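Local coordinates for GDSL-like protein (Collinsella aerofaciens ATCC 25986, PDB 7BXD) that probably hydrolyses acyl esters, as an SGNH-type acyl-hydrolase of the GDSL-like lipase family, at residues I94-G105 and R141-P152; I195-I203 and R228-L237. All coordinates share one frame; numbering follows the deposited sequence.

Contact 1: residues I94-G105 and R141-P152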
loop_
_atom_site.group_PDB
_atom_site.type_symbol
_atom_site.label_atom_id
_atom_site.label_comp_id
_atom_site.label_asym_id
_atom_site.label_seq_id
_atom_site.Cartn_x
_atom_site.Cartn_y
_atom_site.Cartn_z
ATOM N N ILE A 94 13.801 -6.329 -4.011
ATOM C CA ILE A 94 13.828 -5.421 -2.856
ATOM C C ILE A 94 14.655 -6.057 -1.747
ATOM O O ILE A 94 14.975 -7.245 -1.757
ATOM C CB ILE A 94 12.422 -5.006 -2.373
ATOM C CG1 ILE A 94 11.747 -6.107 -1.536
ATOM C CG2 ILE A 94 11.539 -4.568 -3.558
ATOM C CD1 ILE A 94 10.357 -5.708 -0.997
ATOM N N ASP A 95 15.052 -5.242 -0.773
ATOM C CA ASP A 95 15.866 -5.719 0.342
ATOM C C ASP A 95 15.197 -6.915 1.021
ATOM O O ASP A 95 14.001 -6.857 1.357
ATOM C CB ASP A 95 15.999 -4.567 1.347
ATOM C CG ASP A 95 16.833 -4.917 2.554
ATOM O OD1 ASP A 95 17.645 -5.881 2.513
ATOM O OD2 ASP A 95 16.692 -4.185 3.574
ATOM N N ASP A 96 15.946 -8.013 1.196
ATOM C CA ASP A 96 15.422 -9.185 1.901
ATOM C C ASP A 96 15.834 -9.260 3.366
ATOM O O ASP A 96 15.436 -10.203 4.066
ATOM C CB ASP A 96 15.783 -10.493 1.175
ATOM C CG ASP A 96 17.274 -10.834 1.240
ATOM O OD1 ASP A 96 18.022 -10.220 2.037
ATOM O OD2 ASP A 96 17.681 -11.757 0.499
ATOM N N ALA A 97 16.595 -8.275 3.855
ATOM C CA ALA A 97 17.227 -8.354 5.163
ATOM C C ALA A 97 16.598 -7.419 6.187
ATOM O O ALA A 97 17.148 -7.269 7.279
ATOM C CB ALA A 97 18.727 -8.067 5.028
ATOM N N ALA A 98 15.450 -6.805 5.888
ATOM C CA ALA A 98 14.842 -5.898 6.844
ATOM C C ALA A 98 14.183 -6.669 7.993
ATOM O O ALA A 98 13.878 -7.870 7.897
ATOM C CB ALA A 98 13.793 -5.031 6.153
ATOM N N ASP A 99 13.917 -5.951 9.083
ATOM C CA ASP A 99 13.252 -6.538 10.244
ATOM C C ASP A 99 11.738 -6.516 10.129
ATOM O O ASP A 99 11.070 -7.391 10.692
ATOM C CB ASP A 99 13.673 -5.765 11.497
ATOM C CG ASP A 99 15.178 -5.758 11.664
ATOM O OD1 ASP A 99 15.774 -6.845 11.826
ATOM O OD2 ASP A 99 15.771 -4.670 11.599
ATOM N N VAL A 100 11.186 -5.518 9.436
ATOM C CA VAL A 100 9.743 -5.387 9.256
ATOM C C VAL A 100 9.503 -5.062 7.791
ATOM O O VAL A 100 10.207 -4.215 7.214
ATOM C CB VAL A 100 9.194 -4.246 10.144
ATOM C CG1 VAL A 100 7.674 -4.076 9.991
ATOM C CG2 VAL A 100 9.568 -4.439 11.621
ATOM N N TYR A 101 8.500 -5.714 7.200
ATOM C CA TYR A 101 8.009 -5.396 5.864
ATOM C C TYR A 101 6.622 -4.801 5.997
ATOM O O TYR A 101 5.749 -5.391 6.654
ATOM C CB TYR A 101 7.942 -6.644 4.967
ATOM C CG TYR A 101 9.348 -7.018 4.582
ATOM C CD1 TYR A 101 10.152 -7.716 5.460
ATOM C CD2 TYR A 101 9.930 -6.543 3.389
ATOM C CE1 TYR A 101 11.500 -7.963 5.176
ATOM C CE2 TYR A 101 11.272 -6.763 3.093
ATOM C CZ TYR A 101 12.053 -7.462 3.997
ATOM O OH TYR A 101 13.389 -7.665 3.773
ATOM N N VAL A 102 6.420 -3.642 5.367
ATOM C CA VAL A 102 5.122 -2.957 5.331
ATOM C C VAL A 102 4.688 -2.931 3.874
ATOM O O VAL A 102 5.350 -2.290 3.043
ATOM C CB VAL A 102 5.222 -1.532 5.904
ATOM C CG1 VAL A 102 3.883 -0.824 5.785
ATOM C CG2 VAL A 102 5.682 -1.569 7.371
ATOM N N VAL A 103 3.604 -3.654 3.540
ATOM C CA VAL A 103 3.140 -3.773 2.152
ATOM C C VAL A 103 1.859 -2.965 2.030
ATOM O O VAL A 103 0.877 -3.249 2.730
ATOM C CB VAL A 103 2.910 -5.243 1.753
ATOM C CG1 VAL A 103 2.464 -5.307 0.297
ATOM C CG2 VAL A 103 4.175 -6.087 1.998
ATOM N N PHE A 104 1.862 -1.967 1.139
ATOM C CA PHE A 104 0.784 -0.988 1.028
ATOM C C PHE A 104 0.466 -0.829 -0.454
ATOM O O PHE A 104 1.223 -0.189 -1.181
ATOM C CB PHE A 104 1.323 0.308 1.642
ATOM C CG PHE A 104 0.375 1.498 1.650
ATOM C CD1 PHE A 104 -1.013 1.369 1.738
ATOM C CD2 PHE A 104 0.932 2.786 1.638
ATOM C CE1 PHE A 104 -1.827 2.492 1.810
ATOM C CE2 PHE A 104 0.116 3.913 1.700
ATOM C CZ PHE A 104 -1.269 3.761 1.781
ATOM N N GLY A 105 -0.598 -1.468 -0.925
ATOM C CA GLY A 105 -0.933 -1.415 -2.339
ATOM C C GLY A 105 -2.355 -1.867 -2.564
ATOM O O GLY A 105 -3.067 -2.234 -1.624
ATOM N N ARG A 141 11.717 -15.540 1.772
ATOM C CA ARG A 141 12.987 -14.855 1.608
ATOM C C ARG A 141 13.404 -14.110 2.868
ATOM O O ARG A 141 14.583 -13.780 3.024
ATOM C CB ARG A 141 12.892 -13.928 0.400
ATOM C CG ARG A 141 12.062 -12.676 0.616
ATOM C CD ARG A 141 11.629 -12.032 -0.715
ATOM N NE ARG A 141 12.785 -11.533 -1.487
ATOM C CZ ARG A 141 13.309 -10.314 -1.385
ATOM N NH1 ARG A 141 12.801 -9.428 -0.533
ATOM N NH2 ARG A 141 14.384 -9.984 -2.125
ATOM N N SER A 142 12.466 -13.849 3.781
ATOM C CA SER A 142 12.712 -13.054 4.986
ATOM C C SER A 142 11.992 -13.735 6.146
ATOM O O SER A 142 11.065 -13.170 6.726
ATOM C CB SER A 142 12.188 -11.629 4.786
ATOM O OG SER A 142 12.768 -11.025 3.638
ATOM N N PRO A 143 12.405 -14.973 6.494
ATOM C CA PRO A 143 11.607 -15.823 7.380
ATOM C C PRO A 143 11.494 -15.342 8.806
ATOM O O PRO A 143 10.595 -15.820 9.509
ATOM C CB PRO A 143 12.318 -17.189 7.288
ATOM C CG PRO A 143 13.654 -16.916 6.895
ATOM C CD PRO A 143 13.563 -15.712 5.961
ATOM N N GLN A 144 12.383 -14.459 9.272
ATOM C CA GLN A 144 12.314 -13.920 10.619
ATOM C C GLN A 144 11.730 -12.523 10.690
ATOM O O GLN A 144 11.540 -12.010 11.797
ATOM C CB GLN A 144 13.698 -13.942 11.268
ATOM C CG GLN A 144 14.202 -15.367 11.457
ATOM C CD GLN A 144 15.589 -15.442 12.051
ATOM O OE1 GLN A 144 15.935 -14.740 13.008
ATOM N NE2 GLN A 144 16.404 -16.324 11.489
ATOM N N ALA A 145 11.430 -11.902 9.556
ATOM C CA ALA A 145 10.893 -10.550 9.591
ATOM C C ALA A 145 9.425 -10.559 10.025
ATOM O O ALA A 145 8.698 -11.563 9.896
ATOM C CB ALA A 145 10.968 -9.905 8.204
ATOM N N LYS A 146 8.983 -9.416 10.556
ATOM C CA LYS A 146 7.559 -9.180 10.767
ATOM C C LYS A 146 6.989 -8.617 9.470
ATOM O O LYS A 146 7.680 -7.904 8.733
ATOM C CB LYS A 146 7.355 -8.179 11.914
ATOM C CG LYS A 146 7.396 -8.812 13.331
ATOM C CD LYS A 146 8.472 -9.704 13.690
ATOM C CE LYS A 146 8.612 -9.622 15.207
ATOM N NZ LYS A 146 10.039 -9.751 15.558
ATOM N N LEU A 147 5.752 -8.951 9.180
ATOM C CA LEU A 147 5.065 -8.513 7.964
ATOM C C LEU A 147 3.734 -7.901 8.352
ATOM O O LEU A 147 2.931 -8.522 9.073
ATOM C CB LEU A 147 4.835 -9.730 7.063
ATOM C CG LEU A 147 3.984 -9.526 5.807
ATOM C CD1 LEU A 147 4.575 -8.438 4.899
ATOM C CD2 LEU A 147 3.850 -10.869 5.051
ATOM N N VAL A 148 3.486 -6.687 7.859
ATOM C CA VAL A 148 2.249 -5.960 8.134
ATOM C C VAL A 148 1.730 -5.470 6.789
ATOM O O VAL A 148 2.483 -4.852 6.019
ATOM C CB VAL A 148 2.505 -4.758 9.077
ATOM C CG1 VAL A 148 1.232 -3.983 9.332
ATOM C CG2 VAL A 148 3.137 -5.186 10.404
ATOM N N PHE A 149 0.451 -5.706 6.514
ATOM C CA PHE A 149 -0.177 -5.146 5.321
ATOM C C PHE A 149 -0.964 -3.904 5.726
ATOM O O PHE A 149 -1.535 -3.836 6.818
ATOM C CB PHE A 149 -1.136 -6.138 4.639
ATOM C CG PHE A 149 -0.492 -6.946 3.547
ATOM C CD1 PHE A 149 0.560 -7.823 3.833
ATOM C CD2 PHE A 149 -0.911 -6.806 2.223
ATOM C CE1 PHE A 149 1.149 -8.554 2.800
ATOM C CE2 PHE A 149 -0.321 -7.566 1.206
ATOM C CZ PHE A 149 0.711 -8.435 1.491
ATOM N N MET A 150 -1.018 -2.926 4.821
ATOM C CA MET A 150 -1.877 -1.757 4.984
ATOM C C MET A 150 -2.843 -1.714 3.820
ATOM O O MET A 150 -2.435 -1.771 2.660
ATOM C CB MET A 150 -1.046 -0.450 5.052
ATOM C CG MET A 150 0.090 -0.569 6.059
ATOM S SD MET A 150 0.711 0.996 6.712
ATOM C CE MET A 150 1.305 1.756 5.194
ATOM N N THR A 151 -4.131 -1.651 4.118
ATOM C CA THR A 151 -5.125 -1.625 3.049
ATOM C C THR A 151 -5.013 -0.320 2.258
ATOM O O THR A 151 -4.622 0.717 2.809
ATOM C CB THR A 151 -6.522 -1.796 3.628
ATOM O OG1 THR A 151 -6.697 -0.778 4.626
ATOM C CG2 THR A 151 -6.739 -3.180 4.241
ATOM N N PRO A 152 -5.342 -0.355 0.964
ATOM C CA PRO A 152 -5.161 0.837 0.120
ATOM C C PRO A 152 -6.105 1.948 0.517
ATOM O O PRO A 152 -7.300 1.719 0.771
ATOM C CB PRO A 152 -5.493 0.319 -1.297
ATOM C CG PRO A 152 -6.364 -0.920 -1.066
ATOM C CD PRO A 152 -5.770 -1.534 0.190
HETATM O O HOH W 1 16.580 -14.330 1.175
HETATM O O HOH W 2 16.759 -12.968 4.896
HETATM O O HOH W 3 -1.337 -3.575 0.921
#
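Val103 lies over the ring of Phe149, with its CB 3.8 Å from the ring centroid and close to the ring normal, a CH-pi contact. Phe104 carries Met150 CE on one face, offset toward the rim. Thr151 O lies at the edge of that ring. Met150 reaches it by a bend at its last torsion (chi3 -62°), and its CE also touches Val102 CG1. The guanidinium of Arg141 has Asp96 CB over one face and Ile94 O at its edge. Arg141 NH2 gives Ile94 O a nearly straight bond of 2.8 Å, with the oxygen in the guanidinium plane. Asp96 OD2 is 4.6 Å from Arg141 NH2 and well out of that plane, so this is charge proximity only. The Tyr101 ring has Ala145 CB in plane at its edge, 3.6 Å from CD1. Tyr101 OH donates to Asp95 O (2.6 Å) and accepts from Ala98 N. Ser142 OG donates to Asp96 O (2.8 Å). A phenylalanine at Tyr101 would probably leave Asp95 O and Ala98 N without their hydroxyl partner and let the loop 95-98 move more. Strands 100-104 and 146-150 run parallel, joined by alternating backbone bonds such as Tyr101 N to Lys146 O at 2.8 Å. Tyr101, Val103, Leu147 and Phe149 project from one face of this pair, Val102, Phe104 and Met150 from the other. The strands are neighbours in the five-stranded parallel sheet of the SGNH hydrolase fold. Strand 30-35 pairs with the other edge of 100-104. Helix 127-141 packs on Val103, Leu147 and Phe149, and helix 176-189 also on Phe149.

Contact 2: residues I195-I203 and R228-L237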
loop_
_atom_site.group_PDB
_atom_site.type_symbol
_atom_site.label_atom_id
_atom_site.label_comp_id
_atom_site.label_asym_id
_atom_site.label_seq_id
_atom_site.Cartn_x
_atom_site.Cartn_y
_atom_site.Cartn_z
ATOM N N ILE A 195 -2.967 -2.862 9.115
ATOM C CA ILE A 195 -3.351 -1.488 9.459
ATOM C C ILE A 195 -4.353 -1.043 8.402
ATOM O O ILE A 195 -4.013 -0.960 7.216
ATOM C CB ILE A 195 -2.127 -0.549 9.482
ATOM C CG1 ILE A 195 -1.069 -1.052 10.468
ATOM C CG2 ILE A 195 -2.587 0.898 9.787
ATOM C CD1 ILE A 195 0.278 -0.392 10.338
ATOM N N ASP A 196 -5.596 -0.792 8.819
ATOM C CA ASP A 196 -6.680 -0.590 7.847
ATOM C C ASP A 196 -6.769 0.893 7.488
ATOM O O ASP A 196 -7.651 1.631 7.961
ATOM C CB ASP A 196 -7.993 -1.144 8.388
ATOM C CG ASP A 196 -9.063 -1.254 7.319
ATOM O OD1 ASP A 196 -8.893 -0.750 6.180
ATOM O OD2 ASP A 196 -10.123 -1.828 7.645
ATOM N N LEU A 197 -5.829 1.343 6.638
ATOM C CA LEU A 197 -5.835 2.728 6.157
ATOM C C LEU A 197 -7.014 3.018 5.233
ATOM O O LEU A 197 -7.499 4.169 5.212
ATOM C CB LEU A 197 -4.528 3.070 5.430
ATOM C CG LEU A 197 -3.271 3.049 6.305
ATOM C CD1 LEU A 197 -2.055 3.408 5.432
ATOM C CD2 LEU A 197 -3.380 3.964 7.536
ATOM N N TYR A 198 -7.494 2.008 4.502
ATOM C CA TYR A 198 -8.732 2.180 3.739
ATOM C C TYR A 198 -9.834 2.755 4.619
ATOM O O TYR A 198 -10.525 3.711 4.239
ATOM C CB TYR A 198 -9.150 0.831 3.160
ATOM C CG TYR A 198 -10.476 0.876 2.431
ATOM C CD1 TYR A 198 -10.600 1.407 1.139
ATOM C CD2 TYR A 198 -11.633 0.351 3.037
ATOM C CE1 TYR A 198 -11.832 1.393 0.473
ATOM C CE2 TYR A 198 -12.850 0.324 2.376
ATOM C CZ TYR A 198 -12.961 0.863 1.102
ATOM O OH TYR A 198 -14.177 0.894 0.456
ATOM N N ALA A 199 -10.024 2.142 5.800
ATOM C CA ALA A 199 -11.104 2.551 6.691
ATOM C C ALA A 199 -10.721 3.686 7.628
ATOM O O ALA A 199 -11.624 4.405 8.082
ATOM C CB ALA A 199 -11.538 1.342 7.532
ATOM N N GLN A 200 -9.422 3.858 7.966
ATOM C CA GLN A 200 -9.073 4.688 9.125
ATOM C C GLN A 200 -7.831 5.550 8.929
ATOM O O GLN A 200 -7.198 5.945 9.913
ATOM C CB GLN A 200 -8.885 3.839 10.368
ATOM C CG GLN A 200 -10.156 3.130 10.809
ATOM C CD GLN A 200 -10.091 2.650 12.238
ATOM O OE1 GLN A 200 -9.238 3.079 13.017
ATOM N NE2 GLN A 200 -10.962 1.711 12.580
ATOM N N SER A 201 -7.484 5.921 7.701
ATOM C CA SER A 201 -6.289 6.762 7.547
ATOM C C SER A 201 -6.417 8.138 8.188
ATOM O O SER A 201 -5.388 8.782 8.472
ATOM C CB SER A 201 -5.965 6.971 6.086
ATOM O OG SER A 201 -6.971 7.777 5.509
ATOM N N GLY A 202 -7.649 8.631 8.341
ATOM C CA GLY A 202 -7.891 9.959 8.868
ATOM C C GLY A 202 -7.697 11.069 7.861
ATOM O O GLY A 202 -7.656 12.248 8.256
ATOM N N ILE A 203 -7.604 10.755 6.577
ATOM C CA ILE A 203 -7.535 11.766 5.525
ATOM C C ILE A 203 -8.537 11.358 4.467
ATOM O O ILE A 203 -8.400 10.277 3.892
ATOM C CB ILE A 203 -6.138 11.854 4.893
ATOM C CG1 ILE A 203 -5.062 12.010 5.973
ATOM C CG2 ILE A 203 -6.121 13.014 3.891
ATOM C CD1 ILE A 203 -3.629 12.092 5.420
ATOM N N ARG A 228 0.979 13.807 7.673
ATOM C CA ARG A 228 -0.148 13.351 8.488
ATOM C C ARG A 228 -0.318 11.845 8.384
ATOM O O ARG A 228 -0.512 11.164 9.402
ATOM C CB ARG A 228 -1.402 14.110 8.037
ATOM C CG ARG A 228 -2.660 13.684 8.787
ATOM C CD ARG A 228 -3.788 14.644 8.494
ATOM N NE ARG A 228 -5.039 14.178 9.086
ATOM C CZ ARG A 228 -5.982 14.947 9.594
ATOM N NH1 ARG A 228 -5.799 16.251 9.740
ATOM N NH2 ARG A 228 -7.115 14.385 10.011
ATOM N N LEU A 229 -0.210 11.298 7.176
ATOM C CA LEU A 229 -0.315 9.852 7.015
ATOM C C LEU A 229 0.764 9.128 7.815
ATOM O O LEU A 229 0.503 8.075 8.394
ATOM C CB LEU A 229 -0.242 9.488 5.530
ATOM C CG LEU A 229 -0.762 8.118 5.136
ATOM C CD1 LEU A 229 -2.291 8.044 5.318
ATOM C CD2 LEU A 229 -0.402 7.836 3.694
ATOM N N ALA A 230 1.982 9.674 7.842
ATOM C CA ALA A 230 3.054 9.046 8.607
ATOM C C ALA A 230 2.686 8.910 10.081
ATOM O O ALA A 230 3.014 7.910 10.725
ATOM C CB ALA A 230 4.348 9.837 8.489
ATOM N N HIS A 231 2.024 9.915 10.655
ATOM C CA HIS A 231 1.625 9.808 12.053
ATOM C C HIS A 231 0.622 8.682 12.253
ATOM O O HIS A 231 0.716 7.919 13.239
ATOM C CB HIS A 231 1.068 11.148 12.527
ATOM C CG HIS A 231 2.131 12.167 12.824
ATOM N ND1 HIS A 231 2.482 12.544 14.102
ATOM C CD2 HIS A 231 2.952 12.858 11.995
ATOM C CE1 HIS A 231 3.450 13.446 14.048
ATOM N NE2 HIS A 231 3.757 13.654 12.783
ATOM N N ARG A 232 -0.355 8.566 11.351
ATOM C CA ARG A 232 -1.338 7.486 11.472
ATOM C C ARG A 232 -0.679 6.119 11.320
ATOM O O ARG A 232 -1.020 5.167 12.040
ATOM C CB ARG A 232 -2.457 7.673 10.437
ATOM C CG ARG A 232 -3.512 6.565 10.445
ATOM C CD ARG A 232 -4.358 6.624 11.702
ATOM N NE ARG A 232 -5.273 5.495 11.858
ATOM C CZ ARG A 232 -4.975 4.348 12.452
ATOM N NH1 ARG A 232 -3.758 4.140 12.907
ATOM N NH2 ARG A 232 -5.916 3.395 12.603
ATOM N N ILE A 233 0.262 6.003 10.384
ATOM C CA ILE A 233 0.970 4.748 10.161
ATOM C C ILE A 233 1.821 4.398 11.375
ATOM O O ILE A 233 1.865 3.239 11.799
ATOM C CB ILE A 233 1.787 4.823 8.858
ATOM C CG1 ILE A 233 0.866 4.896 7.651
ATOM C CG2 ILE A 233 2.784 3.685 8.778
ATOM C CD1 ILE A 233 1.553 5.330 6.357
ATOM N N ALA A 234 2.511 5.383 11.954
ATOM C CA ALA A 234 3.298 5.103 13.149
ATOM C C ALA A 234 2.416 4.545 14.256
ATOM O O ALA A 234 2.800 3.586 14.941
ATOM C CB ALA A 234 4.028 6.370 13.588
ATOM N N ALA A 235 1.252 5.158 14.481
ATOM C CA ALA A 235 0.362 4.658 15.529
ATOM C C ALA A 235 -0.076 3.241 15.204
ATOM O O ALA A 235 -0.140 2.382 16.101
ATOM C CB ALA A 235 -0.847 5.587 15.670
ATOM N N GLY A 236 -0.384 2.980 13.928
ATOM C CA GLY A 236 -0.815 1.656 13.540
ATOM C C GLY A 236 0.252 0.605 13.738
ATOM O O GLY A 236 -0.041 -0.510 14.171
ATOM N N LEU A 237 1.496 0.921 13.377
ATOM C CA LEU A 237 2.584 -0.047 13.522
ATOM C C LEU A 237 2.868 -0.339 14.991
ATOM O O LEU A 237 3.078 -1.495 15.374
ATOM C CB LEU A 237 3.857 0.457 12.833
ATOM C CG LEU A 237 3.938 0.307 11.315
ATOM C CD1 LEU A 237 5.122 1.081 10.754
ATOM C CD2 LEU A 237 4.013 -1.184 10.947
HETATM O O HOH W 4 -4.852 11.231 9.832
#
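Arg232 sets out with CG anti to the backbone N (chi1 178°) and then bends at chi2 (70°), which brings NE to Gln200 O. Arg228 starts the same way but stays extended from CG to NE; this straight chain slides past Ile203, whose CG1 and CD1 meet its CG and CD. Both arginines belong to helix 223-240, the last helix of this SGNH-type alpha/beta fold. They hold the segment that follows edge strand 194-195, including the short helix 197-200. Asp196 is the N-cap of that short helix, and its OD1 accepts from Ala199 N.

Arg232 NE donates to Gln200 O over 2.8 Å, from a position tilted out of the carbonyl plane. Arg232 NH2 adds a weak bond to Gln200 OE1, with the amide and guanidinium planes turned 46° apart. Arg228 NH2 makes a weak bond of 2.8 Å to Gly202 O, while its NH1 is bonded to Tyr214 OH. Ser201 OG accepts from Ile203 N in an ST turn.

Toward the Ile195 and Gly236 end the contact is apolar. Leu197 CD1 meets Ile233 CG1 at 4.0 Å, the two side chains crossing at about a right angle. Gly236 lets the helix come close to Ile195, since a CB there would clash with Ile195 CG2. Ile195 CD1 comes within 3.5 Å of Gly236 C and 3.9 Å of Leu237 CG. At the other end, a water donates to Ser201 O and accepts from Arg228 NE at 3.0 Å.

Contact 1 and contact 2 follow one another along the chain, and their centres lie about 17 Å apart. They meet where strand 146-150 borders edge strand 194-195. Phe149 O and Ile195 N are 2.9 Å apart, a probable hydrogen bond that continues the sheet from one contact to the other. Just beyond, Thr151 OG1 lies 2.7 Å from Asp196 OD1, also a probable hydrogen bond. Thr151 thus ties the end of contact 1 to the start of helix 197-200. Met150 connects the two apolar regions: from its place in contact 1 it also touches Ile195, Leu197 and Ile233 of contact 2.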